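PDB 1VLI: spore coat polysaccharide biosynthesis protein spsE from Bacillus subtilis, which probably works as an N-acylneuraminate-9-phosphate synthase-like enzyme in the biosynthesis of spore coat polysaccharide. Local coordinates for residues 47-52 / 61-66; 114-119 / 134-139; 16-21 / 158-163; 38-43 / 253-258. All coordinates share one frame; numbering follows the deposited sequence.

Contact 1 of 4, residues 47-52 / 61-66; sequences FALIDA and VKFQMF
L49 meets the ring of F63 with the root of its side chain: L49 CB lies 4.3 Å from F63 CZ, approaching the ring at a slant. L49 CD1 packs on the backbone of the 38-43 loop, at N38 O and H39 N. One residue further along the helix, I50 takes the other part of the contact. Its CG1 is anti to the carbonyl carbon (chi1 -61°), which sends the ethyl arm across the end of the phenylalanine. I50 CG1 sits at the ring edge, near the ring plane, 3.9 Å from F63 CE2, while I50 CD1 follows at 4.2 Å from that same CE2. The two side chains cross at about a right angle. Helix 43-56 and strand 60-63 are the last two elements of a beta-alpha-beta unit of the TIM barrel, and the aromatic ring fills the seam between the helix and the strand it leads into. F63 bridges this seam by length: its CB does not point at the helix, but CG, beside the backbone N at chi1 -73°, carries CE2 and CZ across. V61 CG1 comes no nearer than 4.5 Å to I50 CG1. K62 NZ forms a salt bridge with E246 OE2. Helix 103-112 packs on I50 through L106, Y109 and C110, and beyond I50 the carboxylate of D51 hydrogen-bonds Y109 OH through OD1.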
# COMPACT_ATOMS: atom_id res chain seq x y z
N PHE A 47 20.31 -7.83 -4.57
CA PHE A 47 20.32 -9.02 -5.44
C PHE A 47 20.09 -10.29 -4.64
O PHE A 47 19.43 -11.22 -5.13
CB PHE A 47 21.63 -9.19 -6.25
CG PHE A 47 21.85 -8.12 -7.31
CD1 PHE A 47 20.79 -7.61 -8.06
CD2 PHE A 47 23.13 -7.65 -7.59
CE1 PHE A 47 20.99 -6.64 -9.03
CE2 PHE A 47 23.35 -6.67 -8.57
CZ PHE A 47 22.28 -6.17 -9.29
N ALA A 48 20.65 -10.35 -3.42
CA ALA A 48 20.49 -11.54 -2.58
C ALA A 48 19.03 -11.68 -2.08
O ALA A 48 18.50 -12.80 -1.96
CB ALA A 48 21.47 -11.51 -1.42
N LEU A 49 18.37 -10.56 -1.82
CA LEU A 49 16.95 -10.59 -1.41
C LEU A 49 16.10 -11.13 -2.55
O LEU A 49 15.36 -12.08 -2.37
CB LEU A 49 16.48 -9.22 -0.94
CG LEU A 49 16.96 -8.85 0.47
CD1 LEU A 49 17.03 -7.33 0.60
CD2 LEU A 49 16.06 -9.46 1.56
N ILE A 50 16.27 -10.55 -3.73
CA ILE A 50 15.74 -11.12 -4.98
C ILE A 50 15.95 -12.62 -5.06
O ILE A 50 14.98 -13.33 -5.28
CB ILE A 50 16.32 -10.37 -6.24
CG1 ILE A 50 15.90 -8.90 -6.15
CG2 ILE A 50 15.79 -10.98 -7.54
CD1 ILE A 50 16.16 -8.05 -7.35
N ASP A 51 17.18 -13.10 -4.84
CA ASP A 51 17.49 -14.55 -4.85
C ASP A 51 16.62 -15.32 -3.89
O ASP A 51 16.06 -16.36 -4.24
CB ASP A 51 18.94 -14.84 -4.44
CG ASP A 51 19.96 -14.49 -5.53
OD1 ASP A 51 19.67 -14.68 -6.74
OD2 ASP A 51 21.09 -14.06 -5.26
N ALA A 52 16.55 -14.83 -2.65
CA ALA A 52 15.80 -15.49 -1.59
C ALA A 52 14.31 -15.63 -1.93
O ALA A 52 13.72 -16.69 -1.73
CB ALA A 52 15.98 -14.75 -0.28
N VAL A 61 8.52 -9.52 -5.89
CA VAL A 61 9.40 -9.03 -4.85
C VAL A 61 9.19 -7.54 -4.82
O VAL A 61 9.14 -6.89 -5.88
CB VAL A 61 10.89 -9.38 -5.11
CG1 VAL A 61 11.37 -8.72 -6.40
CG2 VAL A 61 11.78 -8.99 -3.90
N LYS A 62 9.02 -7.00 -3.62
CA LYS A 62 8.65 -5.61 -3.47
C LYS A 62 9.71 -4.80 -2.71
O LYS A 62 10.10 -5.19 -1.59
CB LYS A 62 7.30 -5.53 -2.78
CG LYS A 62 7.04 -4.13 -2.27
CD LYS A 62 5.71 -3.65 -2.69
CE LYS A 62 4.67 -3.99 -1.59
NZ LYS A 62 4.94 -3.24 -0.34
N PHE A 63 10.16 -3.69 -3.33
CA PHE A 63 11.13 -2.74 -2.75
C PHE A 63 10.53 -1.34 -2.56
O PHE A 63 9.72 -0.89 -3.37
CB PHE A 63 12.36 -2.60 -3.67
CG PHE A 63 13.27 -3.82 -3.64
CD1 PHE A 63 14.29 -3.92 -2.68
CD2 PHE A 63 13.10 -4.85 -4.54
CE1 PHE A 63 15.10 -5.04 -2.61
CE2 PHE A 63 13.93 -5.99 -4.49
CZ PHE A 63 14.92 -6.08 -3.51
N GLN A 64 10.94 -0.66 -1.49
CA GLN A 64 10.62 0.76 -1.32
C GLN A 64 11.48 1.62 -2.24
O GLN A 64 12.72 1.52 -2.21
CB GLN A 64 10.86 1.20 0.11
CG GLN A 64 10.02 2.39 0.54
CD GLN A 64 10.31 2.80 1.98
OE1 GLN A 64 10.83 3.88 2.23
NE2 GLN A 64 9.98 1.93 2.93
N MSE A 65 10.84 2.45 -3.05
CA MSE A 65 11.57 3.34 -3.92
C MSE A 65 11.63 4.77 -3.43
O MSE A 65 12.60 5.47 -3.68
CB MSE A 65 11.02 3.30 -5.33
CG MSE A 65 11.49 2.07 -6.08
SE MSE A 65 10.95 2.12 -7.96
CE MSE A 65 11.74 3.80 -8.46
N PHE A 66 10.60 5.21 -2.71
CA PHE A 66 10.51 6.60 -2.33
C PHE A 66 10.61 6.81 -0.82
O PHE A 66 10.16 5.97 -0.03
CB PHE A 66 9.25 7.20 -2.94
CG PHE A 66 9.10 6.87 -4.40
CD1 PHE A 66 9.76 7.62 -5.37
CD2 PHE A 66 8.35 5.77 -4.80
CE1 PHE A 66 9.65 7.28 -6.71
CE2 PHE A 66 8.24 5.43 -6.14
CZ PHE A 66 8.89 6.18 -7.09

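Contact 2 of 4, residues 114-119 / 134-139; sequences QVIFLS and SPSAFK
One water molecule is gripped from both segments: it accepts from S119 N at 2.7 Å and donates to A137 O at 2.7 Å. A second water repeats the bridge nearer the start of the strands, donating to F117 O at 2.8 Å and accepting from S136 N at a longer 3.3 Å. These segments carry the third and fourth strands of the TIM barrel, 116-118 and 138-140; the end-to-end directions of 116-119 and 136-139 differ by 36°. The two backbones, too far apart here for direct bonds between these segments, are linked through water. At their other edges the strands have backbone hydrogen bonds, 116-118 to 60-63 and 138-140 to 161-164. Side chains meet beside the bridges. L118 holds CG beside the backbone N (chi1 -65°) and swings methyl CD2 to 3.9 Å from A137 CB. Further back, I116 presses its CG2 branch on S136, 3.7 Å from the hydroxyl OG and slightly farther from CB; this CG2 is the branch lying anti to the backbone N. S119 points its CB away from 134-139, and its OG hydrogen-bonds F63 O. K139 passes S119 with its base alone: the chain bends at chi2 (85°) and leaves the contact, taking NZ to a hydrogen bond with S164 OG. The K139 side chain is about 8 Å from the bound zinc ion. What stays behind is a close methylene contact, K139 CB lying 3.3 Å from S119 O.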
# COMPACT_ATOMS: atom_id res chain seq x y z
N GLN A 114 12.86 -14.55 -12.83
CA GLN A 114 11.43 -14.74 -13.06
C GLN A 114 10.58 -14.37 -11.85
O GLN A 114 9.66 -15.10 -11.46
CB GLN A 114 11.14 -16.15 -13.55
CG GLN A 114 11.31 -16.29 -15.04
CD GLN A 114 11.80 -17.65 -15.44
OE1 GLN A 114 11.23 -18.69 -15.05
NE2 GLN A 114 12.89 -17.68 -16.22
N VAL A 115 10.93 -13.25 -11.24
CA VAL A 115 10.06 -12.65 -10.25
C VAL A 115 9.65 -11.25 -10.72
O VAL A 115 10.36 -10.59 -11.51
CB VAL A 115 10.64 -12.70 -8.80
CG1 VAL A 115 11.09 -14.10 -8.45
CG2 VAL A 115 11.79 -11.77 -8.63
N ILE A 116 8.49 -10.83 -10.23
CA ILE A 116 7.90 -9.59 -10.67
C ILE A 116 8.24 -8.53 -9.64
O ILE A 116 7.82 -8.62 -8.47
CB ILE A 116 6.36 -9.75 -10.79
CG1 ILE A 116 5.99 -10.80 -11.86
CG2 ILE A 116 5.69 -8.39 -11.05
CD1 ILE A 116 4.51 -11.26 -11.78
N PHE A 117 8.96 -7.52 -10.10
CA PHE A 117 9.31 -6.37 -9.31
C PHE A 117 8.09 -5.49 -9.12
O PHE A 117 7.38 -5.17 -10.08
CB PHE A 117 10.40 -5.56 -10.01
CG PHE A 117 10.77 -4.28 -9.29
CD1 PHE A 117 11.79 -4.29 -8.32
CD2 PHE A 117 10.11 -3.09 -9.55
CE1 PHE A 117 12.14 -3.10 -7.64
CE2 PHE A 117 10.44 -1.91 -8.87
CZ PHE A 117 11.46 -1.92 -7.92
N LEU A 118 7.86 -5.12 -7.86
CA LEU A 118 6.80 -4.18 -7.49
C LEU A 118 7.29 -3.13 -6.52
O LEU A 118 8.16 -3.38 -5.69
CB LEU A 118 5.63 -4.93 -6.85
CG LEU A 118 4.85 -5.91 -7.71
CD1 LEU A 118 3.90 -6.59 -6.79
CD2 LEU A 118 4.10 -5.21 -8.82
N SER A 119 6.71 -1.94 -6.62
CA SER A 119 6.94 -0.92 -5.61
C SER A 119 5.63 -0.15 -5.29
O SER A 119 4.58 -0.41 -5.87
CB SER A 119 8.02 0.04 -6.10
OG SER A 119 8.63 0.66 -5.00
N SER A 134 7.71 0.97 -16.75
CA SER A 134 6.66 0.01 -17.18
C SER A 134 6.24 -0.96 -16.07
O SER A 134 6.36 -2.17 -16.25
CB SER A 134 7.11 -0.82 -18.41
OG SER A 134 7.35 0.01 -19.53
N PRO A 135 5.70 -0.47 -14.95
CA PRO A 135 5.41 -1.34 -13.81
C PRO A 135 4.32 -2.39 -14.15
O PRO A 135 3.55 -2.16 -15.10
CB PRO A 135 4.93 -0.35 -12.73
CG PRO A 135 4.38 0.76 -13.46
CD PRO A 135 5.26 0.91 -14.72
N SER A 136 4.27 -3.52 -13.44
CA SER A 136 3.19 -4.52 -13.61
C SER A 136 1.94 -4.21 -12.77
O SER A 136 0.87 -4.79 -12.98
CB SER A 136 3.68 -5.93 -13.26
OG SER A 136 4.87 -6.28 -14.00
N ALA A 137 2.06 -3.29 -11.83
CA ALA A 137 0.97 -2.96 -10.92
C ALA A 137 1.49 -1.84 -10.09
O ALA A 137 2.73 -1.66 -9.99
CB ALA A 137 0.59 -4.14 -10.03
N PHE A 138 0.55 -1.07 -9.55
CA PHE A 138 0.82 -0.00 -8.62
C PHE A 138 0.27 -0.47 -7.28
O PHE A 138 -0.82 -1.00 -7.21
CB PHE A 138 0.13 1.28 -9.06
CG PHE A 138 0.71 1.89 -10.31
CD1 PHE A 138 1.85 2.70 -10.25
CD2 PHE A 138 0.09 1.69 -11.54
CE1 PHE A 138 2.39 3.28 -11.41
CE2 PHE A 138 0.63 2.28 -12.72
CZ PHE A 138 1.78 3.06 -12.66
N LYS A 139 1.08 -0.29 -6.25
CA LYS A 139 0.76 -0.64 -4.90
C LYS A 139 0.52 0.69 -4.16
O LYS A 139 1.24 1.64 -4.36
CB LYS A 139 1.86 -1.52 -4.28
CG LYS A 139 1.66 -1.81 -2.76
CD LYS A 139 0.73 -2.99 -2.49
CE LYS A 139 0.37 -3.13 -1.01
NZ LYS A 139 -0.62 -2.10 -0.54
O HOH W 1 6.35 -2.74 -11.02
O HOH W 2 5.15 -1.60 -8.81

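Contact 3 of 4, residues 16-21 / 158-163; sequences FQIANK and NRPMIF
With chi1 at 58°, F16 places CG between its backbone N and carbonyl carbon, and this turn throws the ring over to P160; I18, with chi1 at -66°, leans its CG1 branch toward the same proline. The pyrrolidine ring becomes a small wedge touched by three consecutive residues. P160 CB lies 3.7 Å from F16 CE1, and P160 CB and CG are each 4.0 Å from F16 CD1. The aromatic group crosses the proline obliquely. I18 CG1 comes to 4.2 Å from P160 CB. Between these two side chains the backbone itself touches, Q17 O standing 3.4 Å from P160 CG. The segment 16-21 is the tip of an N-terminal beta hairpin, strands 15-18 and 21-24, closed by a type II' turn from I18 to K21. P160 sits just before barrel strand 161-164, so the hairpin packs against the N-terminal end of the barrel strands, where F16 also touches Q187 and A189 and I18 touches S136. Next to the proline, R159 folds back so that NH1 donates to N158 O at 2.9 Å. That bond is bent, the N-H...O angle being 133°, with the donor well above the carbonyl plane though the acceptor lies in the guanidinium plane. K21 NZ forms a salt bridge with D59 OD1, and Q17 OE1 hydrogen-bonds T22 OG1, both away from P160. Between these two segments the contact is apolar apart from Q17 O, so its hold comes from shape and burial.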
# COMPACT_ATOMS: atom_id res chain seq x y z
N PHE A 16 -7.66 -10.79 -13.01
CA PHE A 16 -6.86 -9.95 -13.91
C PHE A 16 -5.41 -10.43 -14.03
O PHE A 16 -5.02 -11.41 -13.40
CB PHE A 16 -6.94 -8.46 -13.55
CG PHE A 16 -6.50 -8.13 -12.14
CD1 PHE A 16 -5.18 -7.84 -11.86
CD2 PHE A 16 -7.43 -8.05 -11.09
CE1 PHE A 16 -4.75 -7.50 -10.57
CE2 PHE A 16 -7.03 -7.70 -9.78
CZ PHE A 16 -5.69 -7.44 -9.51
N GLN A 17 -4.61 -9.74 -14.85
CA GLN A 17 -3.24 -10.17 -15.11
C GLN A 17 -2.22 -9.24 -14.46
O GLN A 17 -2.20 -8.05 -14.77
CB GLN A 17 -2.96 -10.16 -16.62
CG GLN A 17 -3.75 -11.12 -17.45
CD GLN A 17 -3.43 -12.55 -17.10
OE1 GLN A 17 -4.22 -13.22 -16.42
NE2 GLN A 17 -2.25 -13.03 -17.54
N ILE A 18 -1.36 -9.75 -13.58
CA ILE A 18 -0.12 -9.01 -13.26
C ILE A 18 1.05 -9.58 -14.08
O ILE A 18 1.44 -10.73 -13.91
CB ILE A 18 0.16 -9.06 -11.77
CG1 ILE A 18 -0.94 -8.30 -11.01
CG2 ILE A 18 1.46 -8.37 -11.48
CD1 ILE A 18 -0.91 -8.53 -9.51
N ALA A 19 1.58 -8.79 -15.01
CA ALA A 19 2.61 -9.30 -15.96
C ALA A 19 2.02 -10.49 -16.71
O ALA A 19 0.98 -10.37 -17.36
CB ALA A 19 3.92 -9.68 -15.22
N ASN A 20 2.64 -11.65 -16.56
CA ASN A 20 2.24 -12.87 -17.26
C ASN A 20 1.41 -13.85 -16.42
O ASN A 20 1.30 -15.04 -16.77
CB ASN A 20 3.50 -13.57 -17.82
CG ASN A 20 4.39 -14.15 -16.70
OD1 ASN A 20 4.54 -13.55 -15.63
ND2 ASN A 20 4.97 -15.33 -16.94
N LYS A 21 0.79 -13.35 -15.34
CA LYS A 21 0.23 -14.19 -14.27
C LYS A 21 -1.16 -13.78 -13.82
O LYS A 21 -1.41 -12.61 -13.57
CB LYS A 21 1.14 -14.15 -13.05
CG LYS A 21 1.83 -15.44 -12.84
CD LYS A 21 3.13 -15.28 -12.11
CE LYS A 21 4.02 -16.49 -12.39
NZ LYS A 21 4.88 -16.82 -11.23
N ASN A 158 -4.01 2.64 -16.45
CA ASN A 158 -4.53 1.34 -16.85
C ASN A 158 -3.77 0.07 -16.47
O ASN A 158 -3.87 -0.97 -17.11
CB ASN A 158 -5.02 1.32 -18.29
CG ASN A 158 -6.56 1.26 -18.36
OD1 ASN A 158 -7.19 2.28 -18.68
ND2 ASN A 158 -7.17 0.09 -17.99
N ARG A 159 -3.05 0.14 -15.37
CA ARG A 159 -2.42 -1.02 -14.83
C ARG A 159 -3.16 -1.49 -13.58
O ARG A 159 -3.97 -0.73 -12.99
CB ARG A 159 -0.96 -0.70 -14.53
CG ARG A 159 -0.10 -0.70 -15.80
CD ARG A 159 -0.01 -2.11 -16.44
NE ARG A 159 0.47 -2.08 -17.83
CZ ARG A 159 -0.30 -1.86 -18.90
NH1 ARG A 159 -1.61 -1.65 -18.76
NH2 ARG A 159 0.24 -1.85 -20.11
N PRO A 160 -2.94 -2.74 -13.20
CA PRO A 160 -3.49 -3.24 -11.97
C PRO A 160 -3.18 -2.35 -10.76
O PRO A 160 -2.14 -1.69 -10.69
CB PRO A 160 -2.82 -4.61 -11.84
CG PRO A 160 -2.64 -5.02 -13.25
CD PRO A 160 -2.19 -3.78 -13.94
N MSE A 161 -4.09 -2.36 -9.80
CA MSE A 161 -3.92 -1.56 -8.61
C MSE A 161 -4.18 -2.36 -7.38
O MSE A 161 -5.17 -3.10 -7.32
CB MSE A 161 -4.82 -0.39 -8.72
CG MSE A 161 -4.14 0.61 -9.62
SE MSE A 161 -4.95 2.24 -9.80
CE MSE A 161 -4.83 2.98 -7.95
N ILE A 162 -3.25 -2.30 -6.44
CA ILE A 162 -3.38 -3.03 -5.18
C ILE A 162 -3.43 -2.02 -4.08
O ILE A 162 -2.47 -1.24 -3.94
CB ILE A 162 -2.18 -3.94 -4.95
CG1 ILE A 162 -1.92 -4.83 -6.17
CG2 ILE A 162 -2.38 -4.79 -3.69
CD1 ILE A 162 -0.59 -5.54 -6.11
N PHE A 163 -4.52 -1.98 -3.32
CA PHE A 163 -4.55 -1.01 -2.22
C PHE A 163 -4.78 -1.65 -0.85
O PHE A 163 -5.47 -2.66 -0.74
CB PHE A 163 -5.40 0.22 -2.52
CG PHE A 163 -6.88 -0.01 -2.48
CD1 PHE A 163 -7.60 0.04 -1.26
CD2 PHE A 163 -7.59 -0.22 -3.66
CE1 PHE A 163 -8.96 -0.10 -1.23
CE2 PHE A 163 -8.98 -0.39 -3.64
CZ PHE A 163 -9.67 -0.31 -2.42

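Contact 4 of 4, residues 38-43 / 253-258; sequences NHDGKL and KNLPGA
N38 lays its amide oxygen against the methyl of A258, OD1 standing 3.6 Å from A258 CB. The amide is held at both ends: OD1 accepts from D259 N, the residue just past that methyl, and ND2 donates to F249 O, which should fix its rotation. With chi1 at -69°, CG lies beside the backbone N and the amide comes nearer the other loop than CB does. D40 approaches the same methyl with its carboxylate, OD1 being 4.0 Å from A258 CB, while OD2 is turned to L255 and lies 4.1 Å from its CD1. The D40 and L255 side chains meet at a slanting angle. Both segments are loops at the C-terminal ends of TIM-barrel strands: the loop with 38-43 comes after strand 30-36, and the loop with 253-258 comes after strand 244-248. This is the end of the barrel that bears the active site in this fold; the N38 side chain is about 10 Å from the bound zinc. D40 OD1 is hydrogen-bonded to H260 NE2, so the acid facing alkyl groups still has a polar partner. D40 sits in a type I' turn, H39 to K42, closed by K42 N donating to H39 O at 2.9 Å. Within that turn G41 N also donates to H39 ND1 at 3.0 Å, in the imidazole plane and fairly straight at 150°. The H39 ring also meets W102 edge-to-face.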
# COMPACT_ATOMS: atom_id res chain seq x y z
N ASN A 38 15.46 -3.64 3.48
CA ASN A 38 16.35 -4.64 4.07
C ASN A 38 17.62 -4.98 3.26
O ASN A 38 18.35 -5.91 3.62
CB ASN A 38 15.58 -5.92 4.41
CG ASN A 38 14.59 -5.74 5.57
OD1 ASN A 38 14.59 -4.73 6.27
ND2 ASN A 38 13.74 -6.75 5.77
N HIS A 39 17.89 -4.23 2.20
CA HIS A 39 19.17 -4.34 1.46
C HIS A 39 20.31 -3.54 2.12
O HIS A 39 21.46 -3.60 1.69
CB HIS A 39 18.97 -3.83 0.03
CG HIS A 39 18.30 -2.49 -0.04
ND1 HIS A 39 18.92 -1.33 0.33
CD2 HIS A 39 17.06 -2.14 -0.46
CE1 HIS A 39 18.11 -0.30 0.15
NE2 HIS A 39 16.96 -0.77 -0.33
N ASP A 40 19.94 -2.75 3.13
CA ASP A 40 20.84 -1.93 3.93
C ASP A 40 21.75 -1.00 3.10
O ASP A 40 22.86 -0.72 3.51
CB ASP A 40 21.66 -2.83 4.87
CG ASP A 40 20.82 -3.48 5.98
OD1 ASP A 40 19.74 -2.94 6.36
OD2 ASP A 40 21.19 -4.54 6.55
N GLY A 41 21.26 -0.54 1.95
CA GLY A 41 22.04 0.29 1.02
C GLY A 41 23.15 -0.42 0.26
O GLY A 41 24.04 0.21 -0.30
N LYS A 42 23.11 -1.74 0.24
CA LYS A 42 24.10 -2.53 -0.47
C LYS A 42 23.42 -3.26 -1.63
O LYS A 42 22.53 -4.12 -1.40
CB LYS A 42 24.75 -3.52 0.49
CG LYS A 42 25.38 -2.87 1.70
CD LYS A 42 26.53 -3.72 2.25
CE LYS A 42 26.10 -4.57 3.43
NZ LYS A 42 25.64 -3.71 4.55
N LEU A 43 23.83 -2.91 -2.85
CA LEU A 43 23.22 -3.45 -4.08
C LEU A 43 23.31 -4.96 -4.18
O LEU A 43 22.38 -5.61 -4.65
CB LEU A 43 23.83 -2.80 -5.33
CG LEU A 43 23.42 -3.40 -6.69
CD1 LEU A 43 21.91 -3.30 -6.93
CD2 LEU A 43 24.19 -2.80 -7.85
N LYS A 253 17.77 -12.31 10.02
CA LYS A 253 16.90 -11.69 11.03
C LYS A 253 17.64 -10.91 12.12
O LYS A 253 17.06 -10.09 12.83
CB LYS A 253 15.99 -12.74 11.68
CG LYS A 253 14.92 -13.31 10.75
CD LYS A 253 14.31 -14.62 11.29
CE LYS A 253 13.34 -14.39 12.44
NZ LYS A 253 12.14 -13.62 12.03
N ASN A 254 18.94 -11.19 12.27
CA ASN A 254 19.73 -10.59 13.33
C ASN A 254 20.44 -9.30 12.93
O ASN A 254 21.04 -8.64 13.78
CB ASN A 254 20.71 -11.61 13.95
CG ASN A 254 19.99 -12.76 14.65
OD1 ASN A 254 20.30 -13.93 14.41
ND2 ASN A 254 19.01 -12.44 15.51
N LEU A 255 20.36 -8.94 11.64
CA LEU A 255 20.90 -7.67 11.14
C LEU A 255 20.29 -6.50 11.93
O LEU A 255 19.11 -6.57 12.30
CB LEU A 255 20.68 -7.53 9.63
CG LEU A 255 21.58 -8.40 8.73
CD1 LEU A 255 21.05 -8.52 7.32
CD2 LEU A 255 23.03 -7.91 8.72
N PRO A 256 21.08 -5.47 12.23
CA PRO A 256 20.62 -4.34 13.06
C PRO A 256 19.37 -3.69 12.46
O PRO A 256 19.45 -2.96 11.48
CB PRO A 256 21.81 -3.38 13.09
CG PRO A 256 22.74 -3.86 11.99
CD PRO A 256 22.49 -5.32 11.81
N GLY A 257 18.23 -3.97 13.08
CA GLY A 257 16.93 -4.00 12.40
C GLY A 257 16.42 -2.78 11.68
O GLY A 257 15.85 -1.89 12.31
N ALA A 258 16.61 -2.74 10.35
CA ALA A 258 15.77 -1.90 9.47
C ALA A 258 14.30 -2.35 9.67
O ALA A 258 13.58 -1.75 10.46
CB ALA A 258 16.22 -2.03 8.01

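In the fold
Contacts 1 and 2 are buried and lie on neighbouring barrel strands, 60-63 and 116-118, where V61 N bonds I116 O. Contact 3 continues from contact 2 through strands 138-140 and 161-164, where F138 and I162 pair, but is only partly buried, with the N-terminal hairpin packed at the N-terminal end of the barrel strands. Contact 4, also partly buried, joins two loops at the other end and touches contact 1 through L49 and F63; its centre is about 29 Å from that of contact 3. The chemistry shifts accordingly: apolar helix-to-strand packing in contact 1, water bridges between strands in contact 2, a proline wedge in contact 3, and polar oxygens against alkyl groups in contact 4.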